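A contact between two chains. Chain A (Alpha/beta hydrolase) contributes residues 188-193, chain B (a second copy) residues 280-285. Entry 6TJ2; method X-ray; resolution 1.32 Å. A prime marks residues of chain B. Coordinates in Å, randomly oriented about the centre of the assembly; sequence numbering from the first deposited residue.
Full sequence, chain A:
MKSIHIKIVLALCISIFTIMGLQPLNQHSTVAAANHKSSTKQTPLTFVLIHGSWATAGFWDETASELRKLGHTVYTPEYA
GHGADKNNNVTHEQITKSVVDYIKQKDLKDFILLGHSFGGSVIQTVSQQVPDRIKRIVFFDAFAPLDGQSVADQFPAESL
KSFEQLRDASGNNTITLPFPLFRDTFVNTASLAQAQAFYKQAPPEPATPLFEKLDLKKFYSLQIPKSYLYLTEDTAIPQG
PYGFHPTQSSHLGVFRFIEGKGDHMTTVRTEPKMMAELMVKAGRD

Chain A 188-193: NTASLA
Chain B, residues 280-285: VKAGRD

A small interface between two copies of one protein can be bridged by water where no direct hydrogen bond crosses it, beside van der Waals packing and the close approach of charged and polar groups; the contact between Asn188–Ala193 and Val280′–Asp285′ of this alpha/beta hydrolase is a clear example. The chain A stretch is a loop that enters a helix at Leu192. The chain B stretch is the end of a helix, Val280′ to Gly283′ having phi from -63 to -91° and psi from -31 to -44°, with Arg284′ N bonded to Val280′ O at 2.9 Å before Arg284′ turns to phi/psi -63/160. Residue numbers rise together across the contact, but the segments lie obliquely to each other, with Thr189 CA 6.9 Å from Lys281′ CA and Leu192 CA 5.8 Å from Asp285′ CA. Together they bury 284 Å².

Asn188 (-55/-27, chi1 p) contributes its backbone. Water 1 lies 2.8 Å from Asn188 O and 2.8 Å from Lys281′ O, placed to donate to either, and accepts from Arg284′ NH2 at 2.9 Å. One water thus lies between a loop carbonyl, a carbonyl near the helix end and a cationic side chain.

Thr189 (-93/-4, chi1 p) meets the aliphatic part of Lys281′, whose m, t, p, t side chain starts sideways but brings its end nearer; Thr189 CB and Lys281′ CE are 4.5 Å apart, a loose van der Waals contact. Thr189 O lies near the plane of the Arg284′ guanidinium, at its edge, 3.0 Å from Arg284′ NH2, but the angle is too poor for a hydrogen bond.

At Ala190 (-80/156) the chain becomes extended and CB points away. Ala190 O is 3.3 Å from Arg284′ NH2, again at a poor angle, while Ala190 C and Ser191 N lie over one face of the guanidinium. The Arg284′ CA-to-CB bond points toward chain A, and chi angles of 60, -171, 179 and -175° keep the side chain extended beyond CB.

Ser191 (-68/166, chi1 p) is the N-cap, its side chain capping a backbone N just beyond the stretch. Ser191 CB packs 3.8 Å from Arg284′ NH1.

Leu192 (-62/-41, chi1 t, chi2 p) begins the helix. Leu192 CD2 is 4.1 Å from Asp285′ CB, and Leu192 CB 3.5 Å from Asp285′ O. Asp285′ is m (chi1 -70°), its CA-to-CB bond sideways and its side-chain end leading away. Water 2 accepts from Leu192 N at 2.9 Å and donates to Asp285′ O at 2.7 Å, a second bridge. Ala193 continues the helix, out of reach.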

# COMPACT_ATOMS: atom_id res chain seq x y z
N ASN A 188 0.78 14.55 9.32
CA ASN A 188 1.87 14.62 8.34
C ASN A 188 1.43 15.25 7.03
O ASN A 188 2.32 15.91 6.41
CB ASN A 188 2.45 13.21 8.10
CG ASN A 188 1.47 12.06 8.06
OD1 ASN A 188 0.68 11.90 8.98
ND2 ASN A 188 1.56 11.24 7.02
N THR A 189 0.18 15.22 6.62
CA THR A 189 -0.24 15.83 5.32
C THR A 189 -0.71 17.27 5.51
O THR A 189 -1.01 17.91 4.50
CB THR A 189 -1.31 14.98 4.64
OG1 THR A 189 -2.52 15.05 5.39
CG2 THR A 189 -0.90 13.54 4.50
N ALA A 190 -0.78 17.76 6.73
CA ALA A 190 -1.20 19.15 6.99
C ALA A 190 -0.05 20.13 6.75
O ALA A 190 1.12 19.78 6.91
CB ALA A 190 -1.65 19.29 8.44
N SER A 191 -0.43 21.39 6.47
CA SER A 191 0.52 22.51 6.54
C SER A 191 0.91 22.74 8.00
O SER A 191 0.22 22.26 8.91
CB SER A 191 -0.09 23.75 5.94
OG SER A 191 -1.11 24.26 6.79
N LEU A 192 1.95 23.49 8.25
CA LEU A 192 2.34 23.81 9.64
C LEU A 192 1.22 24.60 10.34
O LEU A 192 0.90 24.29 11.48
CB LEU A 192 3.61 24.64 9.65
CG LEU A 192 4.03 25.01 11.07
CD1 LEU A 192 4.32 23.79 11.91
CD2 LEU A 192 5.25 25.95 11.02
N ALA A 193 0.58 25.54 9.67
CA ALA A 193 -0.47 26.35 10.33
C ALA A 193 -1.63 25.45 10.69
O ALA A 193 -2.23 25.58 11.77
CB ALA A 193 -0.97 27.47 9.47
N VAL B 280 7.40 19.66 -1.82
CA VAL B 280 7.01 20.72 -0.86
C VAL B 280 6.29 20.11 0.35
O VAL B 280 6.57 20.52 1.49
CB VAL B 280 6.19 21.81 -1.55
CG1 VAL B 280 5.64 22.79 -0.53
CG2 VAL B 280 7.02 22.56 -2.57
N LYS B 281 5.36 19.18 0.12
CA LYS B 281 4.63 18.57 1.26
C LYS B 281 5.62 17.83 2.16
O LYS B 281 5.45 17.83 3.38
CB LYS B 281 3.59 17.57 0.75
CG LYS B 281 2.31 18.18 0.24
CD LYS B 281 1.33 17.09 -0.23
CE LYS B 281 0.68 16.22 0.80
NZ LYS B 281 -0.50 15.53 0.19
N ALA B 282 6.67 17.21 1.61
CA ALA B 282 7.66 16.49 2.40
C ALA B 282 8.66 17.44 3.05
O ALA B 282 9.22 17.11 4.12
CB ALA B 282 8.39 15.48 1.52
N GLY B 283 8.96 18.57 2.41
CA GLY B 283 10.05 19.49 2.80
C GLY B 283 9.62 20.58 3.75
O GLY B 283 10.50 21.13 4.46
N ARG B 284 8.38 21.03 3.64
CA ARG B 284 7.93 22.24 4.34
C ARG B 284 8.00 22.02 5.85
O ARG B 284 8.00 20.88 6.34
CB ARG B 284 6.51 22.63 3.97
CG ARG B 284 5.46 21.57 4.28
CD ARG B 284 4.13 21.96 3.69
NE ARG B 284 3.09 20.95 3.95
CZ ARG B 284 1.87 20.97 3.49
NH1 ARG B 284 1.45 22.04 2.87
NH2 ARG B 284 1.05 19.94 3.63
N ASP B 285 8.03 23.10 6.62
CA ASP B 285 7.91 22.97 8.09
C ASP B 285 6.54 22.38 8.54
O ASP B 285 5.61 22.52 7.74
CB ASP B 285 8.22 24.32 8.73
CG ASP B 285 9.66 24.71 8.65
OD1 ASP B 285 10.54 23.81 8.76
OD2 ASP B 285 9.88 25.94 8.64
O HOH W 1 3.03 18.12 4.79
O HOH W 2 3.98 24.18 6.28